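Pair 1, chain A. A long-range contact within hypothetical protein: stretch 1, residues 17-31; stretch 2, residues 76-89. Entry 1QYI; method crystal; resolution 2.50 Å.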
# COMPACT_ATOMS: atom_id res chain seq x y z
N ARG A 17 -5.69 -4.00 -5.07
CA ARG A 17 -5.07 -5.30 -4.83
C ARG A 17 -4.45 -5.35 -3.44
O ARG A 17 -4.41 -6.41 -2.82
CB ARG A 17 -4.01 -5.57 -5.89
CG ARG A 17 -3.92 -7.02 -6.34
CD ARG A 17 -4.88 -7.33 -7.49
NE ARG A 17 -6.06 -8.08 -7.07
CZ ARG A 17 -6.76 -8.89 -7.86
NH1 ARG A 17 -6.41 -9.07 -9.13
NH2 ARG A 17 -7.82 -9.54 -7.40
N CYS A 18 -3.95 -4.21 -2.96
CA CYS A 18 -3.35 -4.17 -1.63
C CYS A 18 -4.41 -4.57 -0.62
O CYS A 18 -4.17 -5.45 0.22
CB CYS A 18 -2.82 -2.77 -1.31
SG CYS A 18 -1.25 -2.33 -2.13
N PHE A 19 -5.58 -3.94 -0.71
CA PHE A 19 -6.68 -4.24 0.20
C PHE A 19 -7.11 -5.71 0.03
O PHE A 19 -7.54 -6.35 0.99
CB PHE A 19 -7.85 -3.29 -0.07
CG PHE A 19 -7.44 -1.84 -0.16
CD1 PHE A 19 -6.60 -1.27 0.80
CD2 PHE A 19 -7.90 -1.04 -1.21
CE1 PHE A 19 -6.23 0.07 0.71
CE2 PHE A 19 -7.53 0.30 -1.30
CZ PHE A 19 -6.69 0.86 -0.33
N ASP A 20 -6.99 -6.22 -1.19
CA ASP A 20 -7.32 -7.61 -1.49
C ASP A 20 -6.34 -8.49 -0.72
O ASP A 20 -6.74 -9.29 0.12
CB ASP A 20 -7.13 -7.90 -2.99
CG ASP A 20 -8.35 -7.58 -3.82
OD1 ASP A 20 -9.28 -6.88 -3.33
OD2 ASP A 20 -8.36 -8.03 -4.98
N VAL A 21 -5.05 -8.34 -1.01
CA VAL A 21 -4.05 -9.15 -0.33
C VAL A 21 -4.23 -8.99 1.18
O VAL A 21 -4.17 -9.96 1.92
CB VAL A 21 -2.62 -8.78 -0.74
CG1 VAL A 21 -1.62 -9.63 0.03
CG2 VAL A 21 -2.45 -9.01 -2.24
N SER A 22 -4.46 -7.76 1.63
CA SER A 22 -4.66 -7.53 3.05
C SER A 22 -5.79 -8.45 3.56
O SER A 22 -5.65 -9.09 4.62
CB SER A 22 -5.00 -6.07 3.31
OG SER A 22 -5.33 -5.86 4.68
N ALA A 23 -6.89 -8.54 2.81
CA ALA A 23 -8.02 -9.40 3.19
C ALA A 23 -7.62 -10.88 3.18
O ALA A 23 -7.90 -11.61 4.13
CB ALA A 23 -9.20 -9.18 2.24
N LEU A 24 -6.97 -11.31 2.11
CA LEU A 24 -6.51 -12.70 1.99
C LEU A 24 -5.56 -13.07 3.12
O LEU A 24 -5.51 -14.21 3.56
CB LEU A 24 -5.79 -12.94 0.67
CG LEU A 24 -6.62 -13.11 -0.59
CD1 LEU A 24 -5.72 -13.70 -1.68
CD2 LEU A 24 -7.78 -14.06 -0.31
N THR A 25 -4.80 -12.09 3.59
CA THR A 25 -3.86 -12.37 4.67
C THR A 25 -4.61 -12.78 5.92
O THR A 25 -4.39 -13.86 6.46
CB THR A 25 -2.99 -11.16 4.95
OG1 THR A 25 -2.14 -10.94 3.81
CG2 THR A 25 -2.13 -11.39 6.17
N VAL A 26 -5.51 -11.91 6.37
CA VAL A 26 -6.32 -12.18 7.55
C VAL A 26 -7.01 -13.54 7.41
O VAL A 26 -7.00 -14.37 8.32
CB VAL A 26 -7.37 -11.07 7.74
CG1 VAL A 26 -8.10 -11.25 9.06
CG2 VAL A 26 -6.69 -9.71 7.68
N TYR A 27 -7.60 -13.76 6.24
CA TYR A 27 -8.31 -15.01 5.98
C TYR A 27 -7.39 -16.25 6.03
O TYR A 27 -7.74 -17.27 6.61
CB TYR A 27 -9.04 -14.90 4.62
CG TYR A 27 -10.18 -15.88 4.42
CD1 TYR A 27 -11.28 -15.93 5.29
CD2 TYR A 27 -10.17 -16.77 3.34
CE1 TYR A 27 -12.33 -16.84 5.09
CE2 TYR A 27 -11.20 -17.68 3.13
CZ TYR A 27 -12.27 -17.71 4.00
OH TYR A 27 -13.25 -18.66 3.79
N GLU A 28 -6.20 -16.17 5.43
CA GLU A 28 -5.30 -17.31 5.47
C GLU A 28 -4.81 -17.59 6.87
O GLU A 28 -4.54 -18.74 7.24
CB GLU A 28 -4.09 -17.07 4.59
CG GLU A 28 -3.31 -18.34 4.33
CD GLU A 28 -1.92 -18.05 3.82
OE1 GLU A 28 -1.73 -16.97 3.18
OE2 GLU A 28 -1.03 -18.90 4.04
N LEU A 29 -4.66 -16.53 7.66
CA LEU A 29 -4.20 -16.66 9.03
C LEU A 29 -5.34 -17.22 9.89
O LEU A 29 -5.14 -17.57 11.06
CB LEU A 29 -3.78 -15.29 9.56
CG LEU A 29 -2.31 -15.03 9.90
CD1 LEU A 29 -1.38 -15.82 9.00
CD2 LEU A 29 -2.05 -13.53 9.75
N LEU A 30 -6.53 -17.33 9.31
CA LEU A 30 -7.67 -17.81 10.07
C LEU A 30 -8.14 -19.22 9.77
O LEU A 30 -8.48 -19.97 10.69
CB LEU A 30 -8.83 -16.83 9.88
CG LEU A 30 -9.49 -16.17 11.08
CD1 LEU A 30 -8.54 -15.80 12.19
CD2 LEU A 30 -10.15 -14.94 10.52
N MSE A 31 -8.14 -19.59 8.49
CA MSE A 31 -8.60 -20.90 8.04
C MSE A 31 -7.51 -21.91 7.76
O MSE A 31 -7.74 -23.11 7.89
CB MSE A 31 -9.46 -20.77 6.77
CG MSE A 31 -10.54 -19.70 6.83
SE MSE A 31 -11.73 -19.89 8.36
CE MSE A 31 -13.36 -20.25 7.35
N SER A 76 -1.56 2.05 6.43
CA SER A 76 -0.61 1.01 6.08
C SER A 76 -1.37 -0.31 6.04
O SER A 76 -2.07 -0.63 6.99
CB SER A 76 0.51 0.92 7.12
OG SER A 76 1.40 -0.15 6.79
N ASN A 77 -1.25 -1.07 4.95
CA ASN A 77 -1.96 -2.33 4.84
C ASN A 77 -1.50 -3.34 5.88
O ASN A 77 -2.31 -4.08 6.42
CB ASN A 77 -1.80 -2.94 3.44
CG ASN A 77 -2.43 -2.09 2.36
OD1 ASN A 77 -1.88 -1.07 1.95
ND2 ASN A 77 -3.60 -2.50 1.89
N TRP A 78 -0.19 -3.35 6.16
CA TRP A 78 0.35 -4.26 7.16
C TRP A 78 -0.36 -4.01 8.49
O TRP A 78 -0.90 -4.94 9.10
CB TRP A 78 1.87 -4.05 7.34
CG TRP A 78 2.70 -4.34 6.10
CD1 TRP A 78 2.40 -5.24 5.10
CD2 TRP A 78 3.99 -3.80 5.78
NE1 TRP A 78 3.42 -5.28 4.19
CE2 TRP A 78 4.41 -4.41 4.58
CE3 TRP A 78 4.83 -2.86 6.39
CZ2 TRP A 78 5.65 -4.12 3.97
CZ3 TRP A 78 6.07 -2.56 5.79
CH2 TRP A 78 6.46 -3.19 4.58
N ASP A 79 -0.38 -2.75 8.92
CA ASP A 79 -1.04 -2.42 10.18
C ASP A 79 -2.53 -2.79 10.17
O ASP A 79 -3.03 -3.37 11.14
CB ASP A 79 -0.88 -0.93 10.50
CG ASP A 79 0.57 -0.54 10.75
OD1 ASP A 79 1.23 -1.18 11.59
OD2 ASP A 79 1.04 0.42 10.10
N MSE A 80 -3.22 -2.45 9.09
CA MSE A 80 -4.65 -2.75 8.98
C MSE A 80 -4.99 -4.23 9.13
O MSE A 80 -5.84 -4.60 9.94
CB MSE A 80 -5.20 -2.23 7.65
CG MSE A 80 -5.07 -0.74 7.46
SE MSE A 80 -6.06 -0.12 5.93
CE MSE A 80 -5.52 -1.49 4.64
N LEU A 81 -4.34 -5.08 8.33
CA LEU A 81 -4.60 -6.51 8.39
C LEU A 81 -4.22 -7.06 9.76
O LEU A 81 -4.84 -7.99 10.25
CB LEU A 81 -3.83 -7.23 7.29
CG LEU A 81 -2.30 -7.22 7.34
CD1 LEU A 81 -1.80 -8.31 8.28
CD2 LEU A 81 -1.75 -7.48 5.93
N PHE A 82 -3.21 -6.47 10.39
CA PHE A 82 -2.79 -6.93 11.71
C PHE A 82 -3.88 -6.67 12.75
O PHE A 82 -4.24 -7.58 13.49
CB PHE A 82 -1.50 -6.22 12.15
CG PHE A 82 -1.07 -6.55 13.56
CD1 PHE A 82 -0.52 -7.80 13.86
CD2 PHE A 82 -1.20 -5.61 14.58
CE1 PHE A 82 -0.09 -8.09 15.15
CE2 PHE A 82 -0.78 -5.90 15.88
CZ PHE A 82 -0.22 -7.14 16.17
N ILE A 83 -4.38 -5.44 12.82
CA ILE A 83 -5.41 -5.08 13.80
C ILE A 83 -6.68 -5.90 13.60
O ILE A 83 -7.27 -6.39 14.56
CB ILE A 83 -5.76 -3.54 13.74
CG1 ILE A 83 -5.17 -2.80 14.96
CG2 ILE A 83 -7.27 -3.31 13.80
CD1 ILE A 83 -3.66 -2.73 15.01
N VAL A 84 -7.09 -6.06 12.35
CA VAL A 84 -8.29 -6.83 12.02
C VAL A 84 -8.13 -8.30 12.45
O VAL A 84 -9.06 -8.92 12.95
CB VAL A 84 -8.58 -6.76 10.50
CG1 VAL A 84 -9.61 -7.81 10.11
CG2 VAL A 84 -9.08 -5.36 10.15
N PHE A 85 -6.93 -8.84 12.27
CA PHE A 85 -6.70 -10.23 12.64
C PHE A 85 -6.57 -10.41 14.14
O PHE A 85 -6.86 -11.49 14.67
CB PHE A 85 -5.45 -10.75 11.94
CG PHE A 85 -5.06 -12.12 12.40
CD1 PHE A 85 -5.77 -13.24 11.97
CD2 PHE A 85 -4.01 -12.28 13.31
CE1 PHE A 85 -5.43 -14.50 12.44
CE2 PHE A 85 -3.67 -13.55 13.79
CZ PHE A 85 -4.38 -14.66 13.36
N SER A 86 -6.12 -9.37 14.84
CA SER A 86 -5.96 -9.45 16.30
C SER A 86 -7.33 -9.48 17.00
O SER A 86 -7.52 -10.20 17.98
CB SER A 86 -5.15 -8.25 16.82
OG SER A 86 -3.79 -8.35 16.44
N ILE A 87 -8.27 -8.70 16.47
CA ILE A 87 -9.62 -8.62 17.01
C ILE A 87 -10.28 -9.99 16.99
O ILE A 87 -11.00 -10.36 17.92
CB ILE A 87 -10.46 -7.60 16.21
CG1 ILE A 87 -9.82 -6.23 16.30
CG2 ILE A 87 -11.89 -7.55 16.75
CD1 ILE A 87 -9.59 -5.79 17.73
N HIS A 88 -10.03 -10.75 15.93
CA HIS A 88 -10.60 -12.08 15.82
C HIS A 88 -9.81 -13.06 16.66
O HIS A 88 -10.37 -14.01 17.19
CB HIS A 88 -10.60 -12.55 14.37
CG HIS A 88 -11.56 -11.81 13.50
ND1 HIS A 88 -12.84 -11.48 13.92
CD2 HIS A 88 -11.45 -11.33 12.25
CE1 HIS A 88 -13.47 -10.84 12.96
NE2 HIS A 88 -12.65 -10.73 11.93
N LEU A 89 -8.50 -12.82 16.79
CA LEU A 89 -7.68 -13.71 17.58
C LEU A 89 -8.11 -13.58 19.03
O LEU A 89 -8.38 -14.58 19.70
CB LEU A 89 -6.20 -13.34 17.44
CG LEU A 89 -5.24 -14.19 18.29
CD1 LEU A 89 -5.42 -15.65 17.96
CD2 LEU A 89 -3.82 -13.75 18.07

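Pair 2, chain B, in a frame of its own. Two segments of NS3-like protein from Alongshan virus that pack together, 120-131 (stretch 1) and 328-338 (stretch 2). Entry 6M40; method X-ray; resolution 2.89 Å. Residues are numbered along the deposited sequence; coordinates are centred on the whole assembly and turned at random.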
# COMPACT_ATOMS: atom_id res chain seq x y z
N VAL B 120 -2.06 -0.76 -4.18
CA VAL B 120 -1.24 -0.87 -2.98
C VAL B 120 -1.19 -2.31 -2.50
O VAL B 120 -2.09 -3.12 -2.74
CB VAL B 120 -1.78 0.07 -1.88
CG1 VAL B 120 -1.07 -0.20 -0.55
CG2 VAL B 120 -1.61 1.52 -2.28
N ASP B 121 -0.10 -2.64 -1.79
CA ASP B 121 0.12 -3.97 -1.24
C ASP B 121 -0.40 -4.02 0.20
O ASP B 121 0.34 -4.10 1.18
CB ASP B 121 1.61 -4.31 -1.31
CG ASP B 121 1.89 -5.77 -1.03
OD1 ASP B 121 1.26 -6.34 -0.12
OD2 ASP B 121 2.75 -6.36 -1.73
N SER B 122 -1.73 -3.95 0.31
CA SER B 122 -2.42 -4.27 1.55
C SER B 122 -3.51 -5.28 1.23
O SER B 122 -4.12 -5.21 0.16
CB SER B 122 -3.03 -3.02 2.21
OG SER B 122 -4.33 -2.75 1.69
N ALA B 123 -3.74 -6.21 2.15
CA ALA B 123 -4.87 -7.12 1.99
C ALA B 123 -6.19 -6.36 2.03
O ALA B 123 -7.15 -6.78 1.39
CB ALA B 123 -4.84 -8.20 3.07
N HIS B 124 -6.24 -5.24 2.75
CA HIS B 124 -7.51 -4.54 2.90
C HIS B 124 -7.91 -3.87 1.60
O HIS B 124 -9.08 -3.92 1.21
CB HIS B 124 -7.42 -3.58 4.07
CG HIS B 124 -6.94 -4.23 5.32
ND1 HIS B 124 -5.63 -4.64 5.49
CD2 HIS B 124 -7.59 -4.61 6.45
CE1 HIS B 124 -5.50 -5.21 6.67
NE2 HIS B 124 -6.67 -5.20 7.28
N THR B 125 -6.96 -3.24 0.90
CA THR B 125 -7.26 -2.71 -0.42
C THR B 125 -7.87 -3.79 -1.31
O THR B 125 -8.88 -3.55 -1.98
CB THR B 125 -6.00 -2.13 -1.06
OG1 THR B 125 -5.33 -1.28 -0.12
CG2 THR B 125 -6.34 -1.34 -2.30
N LYS B 126 -7.29 -4.99 -1.29
CA LYS B 126 -7.74 -6.06 -2.18
C LYS B 126 -9.20 -6.42 -1.91
O LYS B 126 -10.02 -6.41 -2.83
CB LYS B 126 -6.86 -7.29 -1.99
CG LYS B 126 -5.36 -7.04 -2.01
CD LYS B 126 -4.79 -7.14 -3.41
CE LYS B 126 -3.29 -7.29 -3.39
NZ LYS B 126 -2.79 -7.76 -4.71
N VAL B 127 -9.53 -6.76 -0.67
CA VAL B 127 -10.89 -7.18 -0.38
C VAL B 127 -11.85 -6.02 -0.58
O VAL B 127 -12.98 -6.21 -1.03
CB VAL B 127 -10.98 -7.76 1.04
CG1 VAL B 127 -9.89 -8.81 1.26
CG2 VAL B 127 -10.84 -6.67 2.06
N LEU B 128 -11.41 -4.80 -0.25
CA LEU B 128 -12.25 -3.63 -0.51
C LEU B 128 -12.57 -3.53 -1.99
O LEU B 128 -13.72 -3.30 -2.37
CB LEU B 128 -11.54 -2.37 -0.01
CG LEU B 128 -12.33 -1.08 -0.11
CD1 LEU B 128 -13.65 -1.16 0.65
CD2 LEU B 128 -11.48 0.06 0.42
N ARG B 129 -11.55 -3.68 -2.85
CA ARG B 129 -11.78 -3.58 -4.30
C ARG B 129 -12.85 -4.57 -4.74
O ARG B 129 -13.73 -4.23 -5.54
CB ARG B 129 -10.47 -3.82 -5.06
CG ARG B 129 -10.36 -3.02 -6.38
CD ARG B 129 -9.35 -3.60 -7.39
NE ARG B 129 -7.97 -3.59 -6.91
CZ ARG B 129 -7.23 -4.68 -6.70
NH1 ARG B 129 -7.73 -5.89 -6.94
NH2 ARG B 129 -5.99 -4.56 -6.24
N ALA B 130 -12.79 -5.80 -4.22
CA ALA B 130 -13.76 -6.83 -4.57
C ALA B 130 -15.16 -6.48 -4.10
O ALA B 130 -16.14 -6.75 -4.79
CB ALA B 130 -13.33 -8.17 -3.98
N LEU B 131 -15.28 -5.92 -2.89
CA LEU B 131 -16.59 -5.61 -2.35
C LEU B 131 -17.22 -4.42 -3.05
O LEU B 131 -18.43 -4.40 -3.29
CB LEU B 131 -16.48 -5.37 -0.84
CG LEU B 131 -16.19 -6.63 -0.02
CD1 LEU B 131 -15.75 -6.29 1.39
CD2 LEU B 131 -17.42 -7.55 0.02
N VAL B 328 2.61 -13.26 1.35
CA VAL B 328 1.60 -13.51 2.36
C VAL B 328 0.47 -12.49 2.33
O VAL B 328 -0.62 -12.77 2.86
CB VAL B 328 2.21 -13.55 3.77
CG1 VAL B 328 2.79 -12.20 4.14
CG2 VAL B 328 1.16 -13.98 4.79
N THR B 329 0.68 -11.32 1.73
CA THR B 329 -0.46 -10.43 1.53
C THR B 329 -1.43 -11.01 0.52
O THR B 329 -2.64 -10.82 0.65
CB THR B 329 -0.00 -9.05 1.07
OG1 THR B 329 0.95 -9.16 0.00
CG2 THR B 329 0.62 -8.27 2.23
N LEU B 330 -0.92 -11.77 -0.45
CA LEU B 330 -1.81 -12.41 -1.41
C LEU B 330 -2.52 -13.61 -0.78
O LEU B 330 -3.62 -13.98 -1.20
CB LEU B 330 -1.03 -12.82 -2.65
CG LEU B 330 -1.76 -12.87 -3.99
CD1 LEU B 330 -2.61 -11.64 -4.27
CD2 LEU B 330 -0.74 -13.06 -5.09
N LEU B 331 -1.91 -14.20 0.25
CA LEU B 331 -2.60 -15.24 1.00
C LEU B 331 -3.75 -14.67 1.83
O LEU B 331 -4.89 -15.14 1.73
CB LEU B 331 -1.61 -15.99 1.90
CG LEU B 331 -2.22 -16.93 2.95
CD1 LEU B 331 -3.00 -18.06 2.30
CD2 LEU B 331 -1.13 -17.48 3.87
N GLU B 332 -3.48 -13.64 2.64
CA GLU B 332 -4.54 -13.12 3.50
C GLU B 332 -5.68 -12.52 2.68
O GLU B 332 -6.84 -12.63 3.07
CB GLU B 332 -3.97 -12.09 4.48
CG GLU B 332 -2.69 -12.57 5.18
CD GLU B 332 -2.40 -11.92 6.52
OE1 GLU B 332 -2.33 -10.69 6.61
OE2 GLU B 332 -2.20 -12.67 7.50
N ALA B 333 -5.37 -11.91 1.54
CA ALA B 333 -6.43 -11.37 0.70
C ALA B 333 -7.33 -12.48 0.14
O ALA B 333 -8.56 -12.37 0.20
CB ALA B 333 -5.84 -10.53 -0.43
N ASN B 334 -6.72 -13.55 -0.38
CA ASN B 334 -7.51 -14.65 -0.94
C ASN B 334 -8.26 -15.38 0.16
O ASN B 334 -9.40 -15.82 -0.04
CB ASN B 334 -6.61 -15.62 -1.71
CG ASN B 334 -6.34 -15.18 -3.15
OD1 ASN B 334 -7.20 -14.58 -3.81
ND2 ASN B 334 -5.15 -15.49 -3.66
N MSE B 335 -7.65 -15.55 1.33
CA MSE B 335 -8.33 -16.19 2.44
C MSE B 335 -9.64 -15.46 2.75
O MSE B 335 -10.68 -16.08 2.91
CB MSE B 335 -7.43 -16.23 3.67
CG MSE B 335 -6.38 -17.32 3.62
SE MSE B 335 -5.17 -17.18 5.15
CE MSE B 335 -6.41 -17.72 6.61
N CYS B 336 -9.57 -14.13 2.81
CA CYS B 336 -10.77 -13.33 3.05
C CYS B 336 -11.74 -13.42 1.88
O CYS B 336 -12.95 -13.51 2.08
CB CYS B 336 -10.42 -11.86 3.27
SG CYS B 336 -9.25 -11.54 4.58
N LEU B 337 -11.22 -13.36 0.65
CA LEU B 337 -12.08 -13.41 -0.52
C LEU B 337 -12.81 -14.74 -0.61
O LEU B 337 -13.94 -14.79 -1.10
CB LEU B 337 -11.26 -13.15 -1.78
CG LEU B 337 -10.68 -11.75 -1.98
CD1 LEU B 337 -9.56 -11.74 -3.02
CD2 LEU B 337 -11.76 -10.77 -2.39
N ARG B 338 -12.19 -15.83 -0.14
CA ARG B 338 -12.84 -17.13 -0.26
C ARG B 338 -13.96 -17.28 0.77
O ARG B 338 -15.02 -17.82 0.46
CB ARG B 338 -11.81 -18.25 -0.11
CG ARG B 338 -12.36 -19.59 -0.54
CD ARG B 338 -11.31 -20.66 -0.53
NE ARG B 338 -10.56 -20.76 -1.78
CZ ARG B 338 -9.58 -21.63 -1.98
NH1 ARG B 338 -9.23 -22.47 -1.01
NH2 ARG B 338 -8.94 -21.67 -3.14

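The sharpest difference between these two helix pairs lies where Leu A29 of pair 1 matches Ala B130 of pair 2, and Phe A85 matches Leu B337. In pair 1 a leucine lies over one face of an aromatic ring: Leu A29 CD2 sits 4.1 Å from the centroid of the Phe A85 ring, almost on the ring normal, a CH-pi contact. In pair 2 a methyl group meets an aliphatic branch, with Ala B130 CB 3.4 Å from Leu B337 CD2. A large-on-large contact has been replaced by a smaller one, yet both are close-packed.

The backbone that supports these solutions is nearly the same. Fourteen central residues superpose with an RMSD of 0.6 Å. In each pair two helices run in roughly the same direction, crossing at -32° in pair 1 and -34° in pair 2, with axes approaching to 9.1 and 8.7 Å. Where the backbones come nearest, pair 2 places two alanines: Ala B123 and Ala B333 have CA atoms 4.7 Å apart, and their CB atoms lie 4.3 Å from each other. The matching residues of pair 1 are Ser A22 and Leu A81, whose CA atoms are 5.4 Å apart. The small serine points toward the other helix and accommodates the leucine, with Ser A22 OG 3.3 Å from Leu A81 CB.

One turn on, the two pairs agree. Val A26 and Val B127 superpose with side-chain centres 0.8 Å apart, although chi1 is t in the first and m in the second. Val A26 CG1 reaches Val A84 CG1 at 3.9 Å; Val B127 CG1 reaches Cys B336 CB, at the matching position, at 3.7 Å. Beside them, Thr A25 and Lys B126 both point toward the partner helix. Thr A25 CG2 packs 3.7 Å from Leu A81 CD1, while Lys B126 contributes its aliphatic base, CB lying 3.7 Å from Ala B333 CB.

The N-terminal ends diverge in chemistry. Asn A77 matches Thr B329, and each is well covered by its partner stretch. Asn A77 packs against a turn of a helix already under way, its ND2 3.3 Å from Cys A18 CB and 3.4 Å from Phe A19 CD1. In pair 2 the first helix is only beginning, and Thr B329 OG1 donates a hydrogen bond to Asp B121 OD1 at 2.8 Å. The general lesson is that one crossing geometry can be packed by side chains of different size and chemistry, even where the backbones come nearest.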